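Local atomic coordinates of TqaA (Penicillium aethiopicum, PDB entry 5DLK), a protein that is a fungal nonribosomal peptide synthetase whose terminal condensation-like domain, the part in this chain, probably closes a carrier-bound peptide into a macrocycle. Residues 270-275 against 455-460; 335-340 against 347-352; 341-346 against 470-475; 435-440 against 451-456. All coordinates share one frame; numbering follows the deposited sequence.

Contact 1: 270-275 against 455-460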
# COMPACT_ATOMS: atom_id res chain seq x y z
N LYS A 270 -3.50 3.92 -19.65
CA LYS A 270 -4.53 3.82 -20.69
C LYS A 270 -5.89 4.03 -20.04
O LYS A 270 -6.28 3.29 -19.14
CB LYS A 270 -4.47 2.47 -21.41
CG LYS A 270 -5.50 2.27 -22.53
CD LYS A 270 -5.42 3.39 -23.55
CE LYS A 270 -5.83 2.93 -24.95
NZ LYS A 270 -7.28 2.73 -25.09
N GLY A 271 -6.63 5.04 -20.49
CA GLY A 271 -7.96 5.26 -19.95
C GLY A 271 -9.05 4.70 -20.85
O GLY A 271 -8.97 4.79 -22.08
N ILE A 272 -10.08 4.12 -20.24
CA ILE A 272 -11.24 3.64 -20.98
C ILE A 272 -12.51 4.16 -20.36
O ILE A 272 -12.50 4.61 -19.22
CB ILE A 272 -11.32 2.09 -21.01
CG1 ILE A 272 -11.36 1.52 -19.59
CG2 ILE A 272 -10.14 1.53 -21.76
CD1 ILE A 272 -11.61 -0.01 -19.57
N VAL A 273 -13.61 4.13 -21.13
CA VAL A 273 -14.93 4.43 -20.60
C VAL A 273 -15.18 3.56 -19.37
O VAL A 273 -14.88 2.37 -19.43
CB VAL A 273 -16.00 4.15 -21.65
CG1 VAL A 273 -17.38 4.40 -21.06
CG2 VAL A 273 -15.73 5.02 -22.89
N PRO A 274 -15.68 4.15 -18.27
CA PRO A 274 -15.91 3.35 -17.05
C PRO A 274 -16.82 2.17 -17.36
O PRO A 274 -17.92 2.36 -17.90
CB PRO A 274 -16.58 4.34 -16.10
CG PRO A 274 -15.96 5.67 -16.50
CD PRO A 274 -15.88 5.59 -18.03
N PRO A 275 -16.33 0.96 -17.09
CA PRO A 275 -17.10 -0.22 -17.49
C PRO A 275 -18.43 -0.32 -16.78
O PRO A 275 -18.57 0.09 -15.63
CB PRO A 275 -16.19 -1.39 -17.09
CG PRO A 275 -14.82 -0.81 -17.02
CD PRO A 275 -14.99 0.61 -16.58
N ASN A 455 -4.01 -4.00 -24.25
CA ASN A 455 -4.69 -5.30 -24.32
C ASN A 455 -5.63 -5.53 -23.12
O ASN A 455 -6.78 -5.94 -23.28
CB ASN A 455 -3.68 -6.45 -24.36
CG ASN A 455 -2.90 -6.52 -25.66
OD1 ASN A 455 -1.88 -7.21 -25.72
ND2 ASN A 455 -3.33 -5.77 -26.68
N ILE A 456 -5.10 -5.28 -21.92
CA ILE A 456 -5.89 -5.43 -20.70
C ILE A 456 -7.12 -4.53 -20.75
O ILE A 456 -8.23 -4.97 -20.48
CB ILE A 456 -5.07 -5.09 -19.43
CG1 ILE A 456 -3.89 -6.06 -19.24
CG2 ILE A 456 -5.96 -5.11 -18.18
CD1 ILE A 456 -4.30 -7.53 -19.07
N SER A 457 -6.93 -3.26 -21.12
CA SER A 457 -8.07 -2.36 -21.19
C SER A 457 -9.08 -2.80 -22.27
O SER A 457 -10.28 -2.68 -22.05
CB SER A 457 -7.60 -0.91 -21.42
OG SER A 457 -6.97 -0.77 -22.68
N ALA A 458 -8.60 -3.32 -23.40
CA ALA A 458 -9.49 -3.78 -24.46
C ALA A 458 -10.36 -4.95 -24.01
O ALA A 458 -11.55 -5.02 -24.34
CB ALA A 458 -8.67 -4.20 -25.70
N ILE A 459 -9.75 -5.87 -23.27
CA ILE A 459 -10.50 -7.02 -22.73
C ILE A 459 -11.54 -6.56 -21.72
O ILE A 459 -12.69 -7.03 -21.76
CB ILE A 459 -9.55 -8.05 -22.08
CG1 ILE A 459 -8.60 -8.63 -23.13
CG2 ILE A 459 -10.37 -9.21 -21.42
CD1 ILE A 459 -7.32 -9.17 -22.53
N ILE A 460 -11.17 -5.64 -20.83
CA ILE A 460 -12.12 -5.12 -19.85
C ILE A 460 -13.35 -4.54 -20.56
O ILE A 460 -14.50 -4.83 -20.21
CB ILE A 460 -11.49 -4.04 -18.96
CG1 ILE A 460 -10.43 -4.66 -18.03
CG2 ILE A 460 -12.55 -3.34 -18.13
CD1 ILE A 460 -9.56 -3.62 -17.27
O HOH W 1 -8.72 -0.05 -24.84

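Contact 2: 335-340 against 347-352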
# COMPACT_ATOMS: atom_id res chain seq x y z
N VAL A 335 -7.04 -18.69 -11.18
CA VAL A 335 -8.21 -18.73 -12.06
C VAL A 335 -8.11 -19.97 -12.93
O VAL A 335 -7.14 -20.14 -13.68
CB VAL A 335 -8.33 -17.45 -12.91
CG1 VAL A 335 -9.53 -17.52 -13.86
CG2 VAL A 335 -8.41 -16.23 -11.99
N THR A 336 -9.13 -20.81 -12.86
CA THR A 336 -9.09 -22.09 -13.55
C THR A 336 -10.25 -22.15 -14.54
O THR A 336 -11.42 -22.10 -14.13
CB THR A 336 -9.20 -23.27 -12.60
OG1 THR A 336 -10.55 -23.37 -12.14
CG2 THR A 336 -8.28 -23.09 -11.41
N PHE A 337 -9.90 -22.28 -15.81
CA PHE A 337 -10.87 -22.33 -16.91
C PHE A 337 -11.25 -23.77 -17.20
O PHE A 337 -10.40 -24.64 -17.17
CB PHE A 337 -10.27 -21.72 -18.17
CG PHE A 337 -9.86 -20.29 -18.03
CD1 PHE A 337 -8.65 -19.95 -17.42
CD2 PHE A 337 -10.66 -19.28 -18.56
CE1 PHE A 337 -8.25 -18.62 -17.31
CE2 PHE A 337 -10.27 -17.95 -18.45
CZ PHE A 337 -9.06 -17.62 -17.83
N PRO A 338 -12.53 -24.01 -17.54
CA PRO A 338 -12.91 -25.38 -17.91
C PRO A 338 -12.47 -25.74 -19.33
O PRO A 338 -12.00 -24.88 -20.07
CB PRO A 338 -14.45 -25.34 -17.81
CG PRO A 338 -14.81 -23.96 -18.18
CD PRO A 338 -13.67 -23.09 -17.57
N GLU A 339 -12.65 -27.00 -19.73
CA GLU A 339 -12.40 -27.38 -21.12
C GLU A 339 -13.38 -26.66 -22.06
O GLU A 339 -14.44 -26.20 -21.62
CB GLU A 339 -12.51 -28.90 -21.28
CG GLU A 339 -11.45 -29.70 -20.51
CD GLU A 339 -10.01 -29.37 -20.96
OE1 GLU A 339 -9.73 -29.36 -22.19
OE2 GLU A 339 -9.15 -29.12 -20.08
N ASP A 340 -13.02 -26.57 -23.34
CA ASP A 340 -13.80 -25.84 -24.33
C ASP A 340 -15.26 -26.34 -24.37
O ASP A 340 -16.18 -25.56 -24.60
CB ASP A 340 -13.21 -26.00 -25.74
CG ASP A 340 -11.90 -25.24 -25.93
OD1 ASP A 340 -11.49 -24.46 -25.04
OD2 ASP A 340 -11.30 -25.42 -27.01
N MET A 347 -19.60 -14.07 -18.37
CA MET A 347 -20.22 -14.04 -17.05
C MET A 347 -19.72 -15.18 -16.14
O MET A 347 -19.52 -14.98 -14.94
CB MET A 347 -21.74 -14.13 -17.15
CG MET A 347 -22.43 -13.63 -15.89
SD MET A 347 -22.24 -11.82 -15.80
CE MET A 347 -23.49 -11.35 -17.00
N ASP A 348 -19.55 -16.37 -16.72
CA ASP A 348 -19.08 -17.54 -15.97
C ASP A 348 -17.68 -17.26 -15.44
O ASP A 348 -17.35 -17.61 -14.30
CB ASP A 348 -19.06 -18.79 -16.85
CG ASP A 348 -20.46 -19.21 -17.31
OD1 ASP A 348 -21.38 -19.17 -16.48
OD2 ASP A 348 -20.63 -19.58 -18.49
N LEU A 349 -16.84 -16.65 -16.27
CA LEU A 349 -15.48 -16.30 -15.85
C LEU A 349 -15.53 -15.25 -14.75
O LEU A 349 -14.78 -15.32 -13.77
CB LEU A 349 -14.64 -15.82 -17.05
CG LEU A 349 -13.30 -15.18 -16.66
CD1 LEU A 349 -12.44 -16.21 -15.94
CD2 LEU A 349 -12.58 -14.63 -17.91
N LEU A 350 -16.40 -14.25 -14.90
CA LEU A 350 -16.48 -13.19 -13.89
C LEU A 350 -16.90 -13.78 -12.52
O LEU A 350 -16.31 -13.45 -11.50
CB LEU A 350 -17.45 -12.10 -14.32
CG LEU A 350 -16.96 -11.32 -15.55
CD1 LEU A 350 -18.06 -10.38 -16.06
CD2 LEU A 350 -15.72 -10.53 -15.17
N HIS A 351 -17.91 -14.64 -12.53
CA HIS A 351 -18.38 -15.23 -11.26
C HIS A 351 -17.29 -16.06 -10.60
O HIS A 351 -17.09 -15.98 -9.38
CB HIS A 351 -19.64 -16.08 -11.47
CG HIS A 351 -20.89 -15.25 -11.54
ND1 HIS A 351 -21.24 -14.36 -10.56
CD2 HIS A 351 -21.85 -15.16 -12.49
CE1 HIS A 351 -22.37 -13.76 -10.89
NE2 HIS A 351 -22.76 -14.23 -12.06
N HIS A 352 -16.59 -16.85 -11.41
CA HIS A 352 -15.50 -17.68 -10.89
C HIS A 352 -14.38 -16.81 -10.32
O HIS A 352 -13.88 -17.08 -9.23
CB HIS A 352 -14.96 -18.61 -11.98
CG HIS A 352 -13.71 -19.36 -11.59
ND1 HIS A 352 -13.71 -20.33 -10.61
CD2 HIS A 352 -12.44 -19.28 -12.05
CE1 HIS A 352 -12.47 -20.80 -10.47
NE2 HIS A 352 -11.69 -20.20 -11.35

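Contact 3: 341-346 against 470-475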
# COMPACT_ATOMS: atom_id res chain seq x y z
N SER A 341 -15.43 -27.63 -24.14
CA SER A 341 -16.76 -28.28 -24.23
C SER A 341 -17.78 -27.65 -23.29
O SER A 341 -18.99 -27.66 -23.56
CB SER A 341 -16.64 -29.79 -23.94
OG SER A 341 -16.21 -30.08 -22.62
N THR A 342 -17.31 -27.07 -22.19
CA THR A 342 -18.21 -26.44 -21.23
C THR A 342 -18.74 -25.09 -21.74
O THR A 342 -19.81 -24.60 -21.33
CB THR A 342 -17.50 -26.30 -19.87
OG1 THR A 342 -17.13 -27.61 -19.40
CG2 THR A 342 -18.38 -25.62 -18.81
N ASP A 343 -17.99 -24.49 -22.67
CA ASP A 343 -18.41 -23.27 -23.36
C ASP A 343 -18.73 -22.13 -22.39
O ASP A 343 -19.80 -21.53 -22.44
CB ASP A 343 -19.63 -23.55 -24.24
CG ASP A 343 -19.48 -22.98 -25.64
OD1 ASP A 343 -18.57 -22.15 -25.86
OD2 ASP A 343 -20.31 -23.36 -26.50
N TRP A 344 -17.80 -21.84 -21.49
CA TRP A 344 -17.98 -20.70 -20.60
C TRP A 344 -18.23 -19.38 -21.33
O TRP A 344 -17.65 -19.12 -22.40
CB TRP A 344 -16.75 -20.50 -19.72
CG TRP A 344 -16.87 -21.06 -18.34
CD1 TRP A 344 -17.80 -21.94 -17.86
CD2 TRP A 344 -15.99 -20.77 -17.27
NE1 TRP A 344 -17.54 -22.22 -16.53
CE2 TRP A 344 -16.43 -21.50 -16.15
CE3 TRP A 344 -14.85 -19.95 -17.14
CZ2 TRP A 344 -15.77 -21.45 -14.92
CZ3 TRP A 344 -14.19 -19.90 -15.91
CH2 TRP A 344 -14.66 -20.64 -14.82
N THR A 345 -19.09 -18.57 -20.74
CA THR A 345 -19.26 -17.18 -21.16
C THR A 345 -18.41 -16.28 -20.30
O THR A 345 -17.86 -16.68 -19.28
CB THR A 345 -20.71 -16.73 -21.04
OG1 THR A 345 -21.08 -16.73 -19.65
CG2 THR A 345 -21.64 -17.69 -21.81
N VAL A 346 -18.30 -15.02 -20.72
CA VAL A 346 -17.68 -14.01 -19.89
C VAL A 346 -18.28 -13.97 -18.48
O VAL A 346 -17.55 -13.89 -17.50
CB VAL A 346 -17.81 -12.64 -20.56
CG1 VAL A 346 -17.47 -11.52 -19.58
CG2 VAL A 346 -16.93 -12.60 -21.82
N ARG A 470 -19.33 -15.88 -25.53
CA ARG A 470 -18.55 -17.09 -25.27
C ARG A 470 -17.08 -16.73 -25.17
O ARG A 470 -16.57 -15.98 -26.00
CB ARG A 470 -18.76 -18.14 -26.36
CG ARG A 470 -20.09 -18.87 -26.30
CD ARG A 470 -20.27 -19.79 -27.52
NE ARG A 470 -18.98 -20.13 -28.13
CZ ARG A 470 -18.75 -21.22 -28.88
NH1 ARG A 470 -19.72 -22.08 -29.12
NH2 ARG A 470 -17.54 -21.44 -29.38
N LEU A 471 -16.38 -17.25 -24.16
CA LEU A 471 -14.94 -16.99 -24.06
C LEU A 471 -14.21 -17.40 -25.32
O LEU A 471 -13.26 -16.72 -25.76
CB LEU A 471 -14.33 -17.73 -22.87
CG LEU A 471 -14.58 -17.19 -21.47
CD1 LEU A 471 -13.74 -17.99 -20.44
CD2 LEU A 471 -14.28 -15.70 -21.40
N LEU A 472 -14.63 -18.51 -25.93
CA LEU A 472 -14.00 -18.98 -27.16
C LEU A 472 -14.07 -17.94 -28.30
O LEU A 472 -13.28 -17.99 -29.24
CB LEU A 472 -14.63 -20.29 -27.64
CG LEU A 472 -14.15 -21.51 -26.86
CD1 LEU A 472 -14.95 -22.77 -27.21
CD2 LEU A 472 -12.67 -21.72 -27.13
N ASP A 473 -15.01 -17.01 -28.20
CA ASP A 473 -15.22 -16.02 -29.25
C ASP A 473 -14.51 -14.70 -29.00
O ASP A 473 -14.59 -13.77 -29.81
CB ASP A 473 -16.72 -15.76 -29.43
CG ASP A 473 -17.46 -16.96 -30.02
OD1 ASP A 473 -16.82 -17.79 -30.70
OD2 ASP A 473 -18.69 -17.07 -29.79
N ILE A 474 -13.83 -14.59 -27.86
CA ILE A 474 -13.17 -13.34 -27.49
C ILE A 474 -11.83 -13.22 -28.20
O ILE A 474 -11.01 -14.15 -28.15
CB ILE A 474 -12.93 -13.24 -25.97
CG1 ILE A 474 -14.25 -13.36 -25.19
CG2 ILE A 474 -12.20 -11.93 -25.62
CD1 ILE A 474 -15.08 -12.12 -25.14
N THR A 475 -11.60 -12.09 -28.85
CA THR A 475 -10.28 -11.78 -29.41
C THR A 475 -9.78 -10.46 -28.83
O THR A 475 -10.57 -9.64 -28.36
CB THR A 475 -10.31 -11.68 -30.95
OG1 THR A 475 -11.16 -10.60 -31.33
CG2 THR A 475 -10.85 -12.98 -31.55
O HOH W 2 -16.53 -20.38 -24.44

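Contact 4: 435-440 against 451-456. With EDO (1,2-ethanediol), chain F.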
# COMPACT_ATOMS: atom_id res chain seq x y z
N VAL A 435 -6.13 2.27 -16.54
CA VAL A 435 -5.26 1.12 -16.39
C VAL A 435 -3.83 1.64 -16.38
O VAL A 435 -3.40 2.34 -17.31
CB VAL A 435 -5.49 0.08 -17.52
CG1 VAL A 435 -4.50 -1.08 -17.43
CG2 VAL A 435 -6.96 -0.41 -17.51
N GLN A 436 -3.09 1.33 -15.32
CA GLN A 436 -1.72 1.81 -15.18
C GLN A 436 -0.78 0.63 -15.08
O GLN A 436 -1.01 -0.28 -14.28
CB GLN A 436 -1.60 2.68 -13.93
CG GLN A 436 -2.72 3.71 -13.78
CD GLN A 436 -2.68 4.42 -12.44
OE1 GLN A 436 -2.11 3.92 -11.47
NE2 GLN A 436 -3.30 5.60 -12.37
N VAL A 437 0.26 0.62 -15.89
CA VAL A 437 1.29 -0.41 -15.77
C VAL A 437 2.55 0.23 -15.21
O VAL A 437 2.97 1.31 -15.68
CB VAL A 437 1.59 -1.07 -17.14
CG1 VAL A 437 2.77 -2.02 -17.01
CG2 VAL A 437 0.34 -1.77 -17.69
N CYS A 438 3.14 -0.41 -14.20
CA CYS A 438 4.38 0.09 -13.61
C CYS A 438 5.40 -1.04 -13.52
O CYS A 438 5.16 -2.07 -12.87
CB CYS A 438 4.12 0.67 -12.22
SG CYS A 438 5.62 1.44 -11.51
N ALA A 439 6.53 -0.85 -14.18
CA ALA A 439 7.57 -1.86 -14.19
C ALA A 439 8.88 -1.24 -14.63
O ALA A 439 8.89 -0.26 -15.37
CB ALA A 439 7.20 -3.03 -15.14
N ASN A 440 9.97 -1.84 -14.20
CA ASN A 440 11.28 -1.42 -14.68
C ASN A 440 11.42 -1.67 -16.19
O ASN A 440 10.94 -2.69 -16.70
CB ASN A 440 12.37 -2.15 -13.91
CG ASN A 440 13.74 -1.59 -14.21
OD1 ASN A 440 14.34 -1.95 -15.20
ND2 ASN A 440 14.21 -0.70 -13.36
N GLU A 451 1.53 -1.99 -24.90
CA GLU A 451 0.71 -3.08 -25.44
C GLU A 451 -0.03 -3.80 -24.34
O GLU A 451 -1.20 -4.16 -24.50
CB GLU A 451 1.56 -4.08 -26.24
CG GLU A 451 0.74 -5.18 -26.94
CD GLU A 451 -0.24 -4.66 -28.02
OE1 GLU A 451 -0.19 -3.46 -28.38
OE2 GLU A 451 -1.06 -5.46 -28.51
N LEU A 452 0.63 -4.01 -23.21
CA LEU A 452 -0.02 -4.63 -22.06
C LEU A 452 -1.21 -3.78 -21.59
O LEU A 452 -2.29 -4.30 -21.39
CB LEU A 452 0.98 -4.82 -20.91
CG LEU A 452 0.36 -5.43 -19.65
CD1 LEU A 452 -0.21 -6.82 -19.92
CD2 LEU A 452 1.40 -5.44 -18.52
N ALA A 453 -1.00 -2.48 -21.40
CA ALA A 453 -2.08 -1.62 -20.94
C ALA A 453 -3.23 -1.59 -21.95
O ALA A 453 -4.41 -1.59 -21.58
CB ALA A 453 -1.56 -0.18 -20.65
N ASN A 454 -2.88 -1.56 -23.24
CA ASN A 454 -3.87 -1.59 -24.30
C ASN A 454 -4.69 -2.87 -24.32
O ASN A 454 -5.91 -2.83 -24.43
CB ASN A 454 -3.20 -1.40 -25.66
CG ASN A 454 -2.86 0.06 -25.93
OD1 ASN A 454 -3.35 0.96 -25.23
ND2 ASN A 454 -2.01 0.31 -26.92
N ASN A 455 -4.01 -4.00 -24.25
CA ASN A 455 -4.69 -5.30 -24.32
C ASN A 455 -5.63 -5.53 -23.12
O ASN A 455 -6.78 -5.94 -23.28
CB ASN A 455 -3.68 -6.45 -24.36
CG ASN A 455 -2.90 -6.52 -25.66
OD1 ASN A 455 -1.88 -7.21 -25.72
ND2 ASN A 455 -3.33 -5.77 -26.68
N ILE A 456 -5.10 -5.28 -21.92
CA ILE A 456 -5.89 -5.43 -20.70
C ILE A 456 -7.12 -4.53 -20.75
O ILE A 456 -8.23 -4.97 -20.48
CB ILE A 456 -5.07 -5.09 -19.43
CG1 ILE A 456 -3.89 -6.06 -19.24
CG2 ILE A 456 -5.96 -5.11 -18.18
CD1 ILE A 456 -4.30 -7.53 -19.07
C1 EDO F . 0.57 7.64 -11.10
O1 EDO F . -0.45 6.72 -10.67
C2 EDO F . 1.70 7.67 -10.09
O2 EDO F . 2.93 7.99 -10.75

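Contact 1: 270-275 against 455-460
I272 sets its two branches against successive turns of the helix that carries S457 and I460. Its CG2 presses on S457 CB at 3.5 Å, while CD1 of the other branch meets I460 CG2 at 3.7 Å, the two isoleucine side chains crossing at about a right angle. Further along, P275 CG reaches the same I460 CG2 methyl at 3.6 Å, so that proline ring and isoleucine tip converge on one methyl. With an alanine in place of I272, S457 CB would probably lose the CG2 methyl packed on it, and I460 CG2 would keep only P275 of its two neighbours here. K270 CG also comes close, 3.4 Å from S457 OG, but the end of the lysine chain is loose and wet: bent at chi2 (55°) and chi4, it reaches S457 only through a water, to which NZ donates at 3.1 Å. That water donates in turn to S457 OG, in one of two conformers, which also bonds back to A453 O. The segment axes lie 8.9 Å apart and 10° from parallel, a helix layer packed on one outermost strand of the mixed sheet, in keeping with the CoA-dependent acyltransferase fold of condensation domains.

Contact 2: 335-340 against 347-352
The imidazole of H352 meets the strand at V335 and T336 with its edge: T336 N and V335 CA both lie beside NE2, near the ring plane. T336 N donates to H352 NE2 at 3.0 Å, and the bond is nearly straight, with an angle of 174° at the hydrogen, although the nitrogen is tilted 18° out of the ring plane. Because NE2 accepts here, the geometry is consistent with a neutral ring that has its proton on ND1. CG of H352 stands anti to the backbone N (chi1 172°), which carries the ring out from the helix toward the strand, where its CD2 packs on V335 CG1 at 3.9 Å. The ring also meets that of W344, their planes about 55° apart. The second flat group, the phenyl of F337, is approached obliquely by L349, whose CD1 comes to 3.7 Å from F337 CE2. The same methyl touches V335 CG1 at 3.8 Å, so that L349 CD1 fills the angle between the valine and the aromatic ring, while L349 and V335 cross at about a right angle.

V335 and F337 pair through their backbones with V304 and R302, which leaves T336 N on the other side, and H352 caps this one outward N-H near the end of the outermost strand 329-336. Helix 283-299 packs against both segments, A292 touching V335, S296 touching F337, and L286 and A289 receiving L350.

Contact 3: 341-346 against 470-475
D343 and R470 belong to a salt-bridge network with D473, set beside a single beta bridge that pairs T345 with R470. D343 OD2 lies 3.0 Å from R470 NH1, and OD1 sits over one face of the guanidinium, offset toward its rim. OD2 is well out of the guanidinium plane, so no N-H points at it and the attraction is one of charges alone; the two planes are 71° apart. From within its own segment D473 OD2 approaches R470 NE, again well out of plane. A leucine in place of D343 would probably deprive R470 of one of these two acidic partners and the bridging water of an acceptor. That water donates to D343 OD1 and to W344 O and accepts from L472 N, tying three groups together. L471 N also donates to W344 O, at 2.9 Å, so two bonds grip this carbonyl. Alongside, L471 CD1 lies in plane at the edge of the indole of W344, 4.0 Å from CE3. Further out, T345 fixes the loop as the N-cap of helix 346-358, its side chain capping a backbone N and its own N bonded to D348 OD2. Beyond the cap, V346 CG2 closes the apolar side against I474 CD1 at 3.8 Å.

Contact 4: 435-440 against 451-456
V437 and V435 point from strand 435-440 onto helix 451-456, which packs on one face of the sheet as part of the helical layer of an alpha/beta sandwich. The helix follows the strand in the chain and runs back over it: the axes of the two segments approach to 8.3 Å, with 149° between their directions.

Apolar side chains carry most of the interface. V437 CG2 touches two successive residues of the helix, L452 through CD2 at 3.9 Å and A453 through CB at the same distance. V437 CG1 adds a second touch on L452 CD2 at 4.0 Å, so both branches of the valine bear on one leucine methyl. The leucine and valine side chains cross at about a right angle. V435 is packed less closely, its CG1 coming to 4.4 Å from I456 CG2 and to 4.2 Å from the backbone oxygen of A453. L444 covers V437 and L452 from the intervening loop, and F294 of helix 283-299 packs on L452 and I456.

No hydrogen bond crosses the interface, and the polar side chains bond elsewhere. Q436 turns to the opposite face of the sheet, where its NE2 bonds to E434 OE2 and its OE1 receives a weak hydrogen bond from O1 of a 1,2-ethanediol, probably left from the crystallisation liquor. On the helix, one turn is clasped by side chains: N455 ND2 donates to E451 OE2 at 2.9 Å, coming from above the carboxylate plane.

How the contacts relate
From the N terminus, 270-275 comes first and pairs with 455-460, so contact 1 closes a long loop of the domain that encloses all of contact 2. Contact 2 joins the end of the sheet's far outermost strand to the helix just after it. The loop between the two opens contact 3 before contact 2 closes, so contacts 2 and 3 cross, and they touch where W344 packs on P338 and D340 meets L472. Contact 4 is a short excursion from 435-440 to 451-456, within the span of contact 3, and shares N455 and I456 with contact 1. Helix 446-465 thereby spans neighbouring strands 265-272 and 433-440. Contact 3 closes last, at 470-475, crossing contact 1 and tying the C-terminal tail to the loop that leads into helix 346-358.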